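Local structure of glucose-6-phosphate isomerase like protein (Thermus thermophilus, 1WIW) at residues E138-P144 and Y260-W264; R22-G26 and D132-L136. The protein probably binds phosphorylated sugars and may interconvert the aldose and ketose forms of hexose phosphates. One frame throughout, in Å; residues are numbered along the deposited sequence.

Contact 1 (E138-P144 and Y260-W264); sequences ERRRLGP and YRMAW
Leu-142 lays its side chain over the indole of Trp-264: its CB sits 3.8 Å from the centroid of the five-membered ring, 12° off the normal, a CH-pi contact, and Leu-142 CD1 comes to 3.4 Å from Trp-264 CD1. The mt rotamer of Leu-142 also brings CD1 to 3.9 Å from Arg-261 CA and 4.1 Å from Tyr-260 CD2. Residues 260-264 are helical; 138-144 starts helical and goes on as a turn, with i to i+3 bonds from Arg-141 N to Glu-138 O and from Leu-142 N to Arg-139 O (3.2 Å each). CA atoms pair as Glu-138 with Arg-261 (6.9 Å) and Leu-142 with Trp-264 (6.8 Å). At one end a two-pronged salt bridge forms, Arg-261 NE to Glu-138 OE1 at 2.9 Å and Arg-261 NH1 to Glu-138 OE2 at 2.8 Å; OE2 also bonds Thr-247. At the other, Pro-144 CD lies 3.8 Å from Trp-264 CH2. Tyr-260, chi1 t, has its OH 3.8 Å from Arg-139 CB; that hydroxyl meets Leu-21 O and, weakly, Trp-264 NE1 (3.2 Å). The contact, burying 403 Å² over both sides, packs 138-144 against helix 251-272, consistent with a double-SIS sugar-phosphate isomerase fold.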
loop_
_atom_site.group_PDB
_atom_site.type_symbol
_atom_site.label_atom_id
_atom_site.label_comp_id
_atom_site.label_asym_id
_atom_site.label_seq_id
_atom_site.Cartn_x
_atom_site.Cartn_y
_atom_site.Cartn_z
ATOM N N GLU B 138 12.016 -24.196 2.875
ATOM C CA GLU B 138 12.682 -22.918 3.123
ATOM C C GLU B 138 13.486 -22.959 4.412
ATOM O O GLU B 138 14.650 -22.565 4.444
ATOM C CB GLU B 138 11.650 -21.789 3.236
ATOM C CG GLU B 138 11.264 -21.109 1.930
ATOM C CD GLU B 138 12.426 -20.373 1.297
ATOM O OE1 GLU B 138 13.187 -19.711 2.033
ATOM O OE2 GLU B 138 12.574 -20.442 0.060
ATOM N N ARG B 139 12.838 -23.431 5.472
ATOM C CA ARG B 139 13.437 -23.532 6.798
ATOM C C ARG B 139 14.804 -24.217 6.843
ATOM O O ARG B 139 15.651 -23.869 7.668
ATOM C CB ARG B 139 12.473 -24.268 7.738
ATOM C CG ARG B 139 13.064 -24.588 9.093
ATOM C CD ARG B 139 12.785 -26.029 9.490
ATOM N NE ARG B 139 11.626 -26.142 10.362
ATOM C CZ ARG B 139 11.226 -27.275 10.928
ATOM N NH1 ARG B 139 10.161 -27.279 11.715
ATOM N NH2 ARG B 139 11.879 -28.406 10.699
ATOM N N ARG B 140 15.018 -25.189 5.962
ATOM C CA ARG B 140 16.281 -25.928 5.930
ATOM C C ARG B 140 17.539 -25.073 5.808
ATOM O O ARG B 140 18.576 -25.419 6.366
ATOM C CB ARG B 140 16.275 -26.944 4.784
ATOM C CG ARG B 140 15.210 -28.024 4.907
ATOM C CD ARG B 140 15.150 -28.863 3.636
ATOM N NE ARG B 140 13.967 -29.718 3.595
ATOM C CZ ARG B 140 13.526 -30.323 2.497
ATOM N NH1 ARG B 140 12.440 -31.084 2.543
ATOM N NH2 ARG B 140 14.170 -30.164 1.346
ATOM N N ARG B 141 17.451 -23.963 5.085
ATOM C CA ARG B 141 18.616 -23.102 4.886
ATOM C C ARG B 141 18.538 -21.753 5.589
ATOM O O ARG B 141 19.418 -20.913 5.407
ATOM C CB ARG B 141 18.825 -22.864 3.384
ATOM C CG ARG B 141 19.031 -24.139 2.570
ATOM C CD ARG B 141 18.960 -23.874 1.068
ATOM N NE ARG B 141 20.103 -23.116 0.562
ATOM C CZ ARG B 141 21.350 -23.578 0.525
ATOM N NH1 ARG B 141 22.329 -22.823 0.046
ATOM N NH2 ARG B 141 21.618 -24.799 0.968
ATOM N N LEU B 142 17.512 -21.547 6.406
ATOM C CA LEU B 142 17.339 -20.256 7.076
ATOM C C LEU B 142 17.690 -20.181 8.559
ATOM O O LEU B 142 17.788 -19.090 9.119
ATOM C CB LEU B 142 15.897 -19.779 6.888
ATOM C CG LEU B 142 15.390 -19.679 5.445
ATOM C CD1 LEU B 142 13.945 -19.222 5.458
ATOM C CD2 LEU B 142 16.259 -18.708 4.640
ATOM N N GLY B 143 17.873 -21.332 9.195
ATOM C CA GLY B 143 18.187 -21.340 10.614
ATOM C C GLY B 143 19.540 -20.756 10.981
ATOM O O GLY B 143 20.448 -20.711 10.153
ATOM N N PRO B 144 19.702 -20.315 12.237
ATOM C CA PRO B 144 20.932 -19.721 12.767
ATOM C C PRO B 144 22.160 -20.616 12.602
ATOM O O PRO B 144 23.282 -20.120 12.474
ATOM C CB PRO B 144 20.597 -19.484 14.239
ATOM C CG PRO B 144 19.123 -19.281 14.224
ATOM C CD PRO B 144 18.660 -20.356 13.279
ATOM N N TYR B 260 7.749 -15.990 4.500
ATOM C CA TYR B 260 8.523 -16.688 5.533
ATOM C C TYR B 260 10.020 -16.367 5.452
ATOM O O TYR B 260 10.660 -16.108 6.472
ATOM C CB TYR B 260 8.315 -18.201 5.410
ATOM C CG TYR B 260 8.965 -19.034 6.507
ATOM C CD1 TYR B 260 8.565 -18.909 7.840
ATOM C CD2 TYR B 260 9.942 -19.980 6.204
ATOM C CE1 TYR B 260 9.117 -19.709 8.846
ATOM C CE2 TYR B 260 10.508 -20.790 7.207
ATOM C CZ TYR B 260 10.086 -20.649 8.520
ATOM O OH TYR B 260 10.613 -21.456 9.508
ATOM N N ARG B 261 10.585 -16.385 4.250
ATOM C CA ARG B 261 12.006 -16.074 4.108
ATOM C C ARG B 261 12.280 -14.627 4.524
ATOM O O ARG B 261 13.353 -14.311 5.038
ATOM C CB ARG B 261 12.474 -16.288 2.665
ATOM C CG ARG B 261 13.947 -15.944 2.471
ATOM C CD ARG B 261 14.412 -16.107 1.032
ATOM N NE ARG B 261 14.355 -17.490 0.575
ATOM C CZ ARG B 261 15.059 -17.957 -0.454
ATOM N NH1 ARG B 261 14.956 -19.230 -0.816
ATOM N NH2 ARG B 261 15.880 -17.150 -1.113
HETATM N N MSE B 262 11.316 -13.742 4.293
HETATM C CA MSE B 262 11.489 -12.345 4.682
HETATM C C MSE B 262 11.370 -12.183 6.199
HETATM O O MSE B 262 11.990 -11.297 6.780
HETATM C CB MSE B 262 10.467 -11.454 3.972
HETATM C CG MSE B 262 10.708 -11.341 2.471
HETATM SE SE MSE B 262 12.465 -10.594 2.017
HETATM C CE MSE B 262 11.877 -9.247 0.799
ATOM N N ALA B 263 10.575 -13.030 6.846
ATOM C CA ALA B 263 10.445 -12.946 8.302
ATOM C C ALA B 263 11.816 -13.278 8.884
ATOM O O ALA B 263 12.301 -12.599 9.786
ATOM C CB ALA B 263 9.398 -13.932 8.812
ATOM N N TRP B 264 12.435 -14.329 8.354
ATOM C CA TRP B 264 13.766 -14.731 8.795
ATOM C C TRP B 264 14.785 -13.635 8.484
ATOM O O TRP B 264 15.678 -13.360 9.281
ATOM C CB TRP B 264 14.194 -16.026 8.093
ATOM C CG TRP B 264 13.857 -17.279 8.857
ATOM C CD1 TRP B 264 12.941 -18.228 8.515
ATOM C CD2 TRP B 264 14.456 -17.722 10.083
ATOM N NE1 TRP B 264 12.932 -19.242 9.449
ATOM C CE2 TRP B 264 13.852 -18.954 10.422
ATOM C CE3 TRP B 264 15.447 -17.197 10.927
ATOM C CZ2 TRP B 264 14.205 -19.674 11.573
ATOM C CZ3 TRP B 264 15.801 -17.915 12.075
ATOM C CH2 TRP B 264 15.179 -19.139 12.385
#

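Contact 2 (R22-G26 and D132-L136); sequences RDLVG and DEALL
Arg-22 and Asp-23 lie at the C-terminal part of helix 17-23; their side chains stay clear of the helical segment 132-136 and pair with each other, Arg-22 NH2 to Asp-23 OD1 at 3.5 Å. Leu-24 follows in the loop. Its CA-to-CB bond runs sideways, but the tp rotamer carries the tip inward until Leu-24 CD2 is 4.4 Å from Leu-135 CD2. Val-25 makes the main contact, with 103 Å² covered out of 223 Å² buried by both sides. Its phi/psi of -59/124 lies in the polyproline II region, its CB points toward the helix, and its CA lies 5.9 Å from that of Asp-132. With chi1 at 171°, Val-25 CG2 reaches 3.6 Å from Leu-135 CB, while CG1 approaches Asp-132 CG at 3.5 Å; Val-25 CB is 4.0 Å from Leu-136 CD2. Leu-136 is mt, and one helical turn links it back to Asp-132 (Leu-136 N to Asp-132 O, 2.9 Å). Val-25 thus packs on the side of helix 125-139, placed where the chain runs from helix 17-23 toward the four-stranded parallel sheet of the N-terminal SIS-type domain. No hydrogen bond joins the two segments directly; instead Tyr-112 OH, on helix 110-121, bonds both Asp-132 OD2 and Gly-26 N. At Gly-26 the backbone turns through phi/psi 96/1, where a side chain would collide with the preceding carbonyl oxygen.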
loop_
_atom_site.group_PDB
_atom_site.type_symbol
_atom_site.label_atom_id
_atom_site.label_comp_id
_atom_site.label_asym_id
_atom_site.label_seq_id
_atom_site.Cartn_x
_atom_site.Cartn_y
_atom_site.Cartn_z
ATOM N N ARG B 22 11.325 -21.108 13.663
ATOM C CA ARG B 22 11.620 -22.497 13.337
ATOM C C ARG B 22 10.422 -23.436 13.430
ATOM O O ARG B 22 10.237 -24.299 12.574
ATOM C CB ARG B 22 12.724 -23.043 14.246
ATOM C CG ARG B 22 13.129 -24.467 13.883
ATOM C CD ARG B 22 14.195 -25.022 14.809
ATOM N NE ARG B 22 14.786 -26.244 14.267
ATOM C CZ ARG B 22 14.115 -27.372 14.047
ATOM N NH1 ARG B 22 14.740 -28.432 13.547
ATOM N NH2 ARG B 22 12.822 -27.444 14.330
ATOM N N ASP B 23 9.610 -23.268 14.470
ATOM C CA ASP B 23 8.454 -24.142 14.687
ATOM C C ASP B 23 7.119 -23.645 14.132
ATOM O O ASP B 23 6.079 -24.242 14.407
ATOM C CB ASP B 23 8.284 -24.410 16.189
ATOM C CG ASP B 23 9.440 -25.199 16.786
ATOM O OD1 ASP B 23 10.304 -25.685 16.022
ATOM O OD2 ASP B 23 9.473 -25.342 18.027
ATOM N N LEU B 24 7.139 -22.577 13.341
ATOM C CA LEU B 24 5.907 -22.004 12.805
ATOM C C LEU B 24 4.903 -22.962 12.168
ATOM O O LEU B 24 3.715 -22.927 12.484
ATOM C CB LEU B 24 6.232 -20.902 11.792
ATOM C CG LEU B 24 5.002 -20.151 11.272
ATOM C CD1 LEU B 24 4.279 -19.473 12.437
ATOM C CD2 LEU B 24 5.432 -19.118 10.232
ATOM N N VAL B 25 5.373 -23.804 11.261
ATOM C CA VAL B 25 4.495 -24.740 10.573
ATOM C C VAL B 25 3.787 -25.681 11.542
ATOM O O VAL B 25 4.429 -26.378 12.321
ATOM C CB VAL B 25 5.289 -25.567 9.536
ATOM C CG1 VAL B 25 4.424 -26.702 8.981
ATOM C CG2 VAL B 25 5.758 -24.653 8.405
ATOM N N GLY B 26 2.459 -25.698 11.487
ATOM C CA GLY B 26 1.711 -26.568 12.375
ATOM C C GLY B 26 1.223 -25.889 13.645
ATOM O O GLY B 26 0.601 -26.537 14.486
ATOM N N ASP B 132 2.793 -25.492 3.837
ATOM C CA ASP B 132 3.656 -26.073 4.864
ATOM C C ASP B 132 4.894 -26.719 4.240
ATOM O O ASP B 132 6.003 -26.593 4.760
ATOM C CB ASP B 132 2.882 -27.124 5.666
ATOM C CG ASP B 132 1.843 -26.511 6.591
ATOM O OD1 ASP B 132 1.074 -27.274 7.212
ATOM O OD2 ASP B 132 1.800 -25.270 6.704
ATOM N N GLU B 133 4.704 -27.424 3.131
ATOM C CA GLU B 133 5.824 -28.082 2.458
ATOM C C GLU B 133 6.861 -27.057 2.010
ATOM O O GLU B 133 8.061 -27.264 2.170
ATOM C CB GLU B 133 5.317 -28.885 1.255
ATOM C CG GLU B 133 4.597 -30.166 1.651
ATOM C CD GLU B 133 3.846 -30.812 0.501
ATOM O OE1 GLU B 133 3.423 -31.978 0.657
ATOM O OE2 GLU B 133 3.666 -30.157 -0.550
ATOM N N ALA B 134 6.384 -25.951 1.453
ATOM C CA ALA B 134 7.256 -24.882 0.986
ATOM C C ALA B 134 8.015 -24.238 2.150
ATOM O O ALA B 134 9.216 -23.977 2.054
ATOM C CB ALA B 134 6.434 -23.834 0.249
ATOM N N LEU B 135 7.319 -23.984 3.253
ATOM C CA LEU B 135 7.970 -23.377 4.405
ATOM C C LEU B 135 8.974 -24.324 5.050
ATOM O O LEU B 135 10.018 -23.885 5.521
ATOM C CB LEU B 135 6.933 -22.913 5.437
ATOM C CG LEU B 135 6.492 -21.445 5.288
ATOM C CD1 LEU B 135 5.925 -21.197 3.899
ATOM C CD2 LEU B 135 5.450 -21.108 6.356
ATOM N N LEU B 136 8.673 -25.621 5.064
ATOM C CA LEU B 136 9.596 -26.584 5.658
ATOM C C LEU B 136 10.849 -26.684 4.790
ATOM O O LEU B 136 11.953 -26.875 5.299
ATOM C CB LEU B 136 8.934 -27.958 5.799
ATOM C CG LEU B 136 7.801 -28.085 6.827
ATOM C CD1 LEU B 136 7.194 -29.476 6.714
ATOM C CD2 LEU B 136 8.328 -27.843 8.245
#

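From the N terminus, the chain passes helix 17-23 and the segment 22-26, builds the four-stranded parallel sheet, and returns through helices 110-121 and 125-139; contact 2 then closes this first loop at 132-136. Contact 1 opens two residues later, at 138, and its loop runs through the three-stranded sheet before closing on helix 251-272. The loops are therefore in series, neither enclosing the other, and helix 125-139 serves both. The centres of the two contacts are about 10 Å apart, and they touch directly: Tyr-260 CE2 lies 3.6 Å from Leu-135 O, Tyr-260 CD1 3.9 Å from Leu-24 CD2, and Trp-264 CZ2 3.8 Å from Arg-22 N. Helices 17-23, 125-139 and 251-272 thus meet at these two contacts.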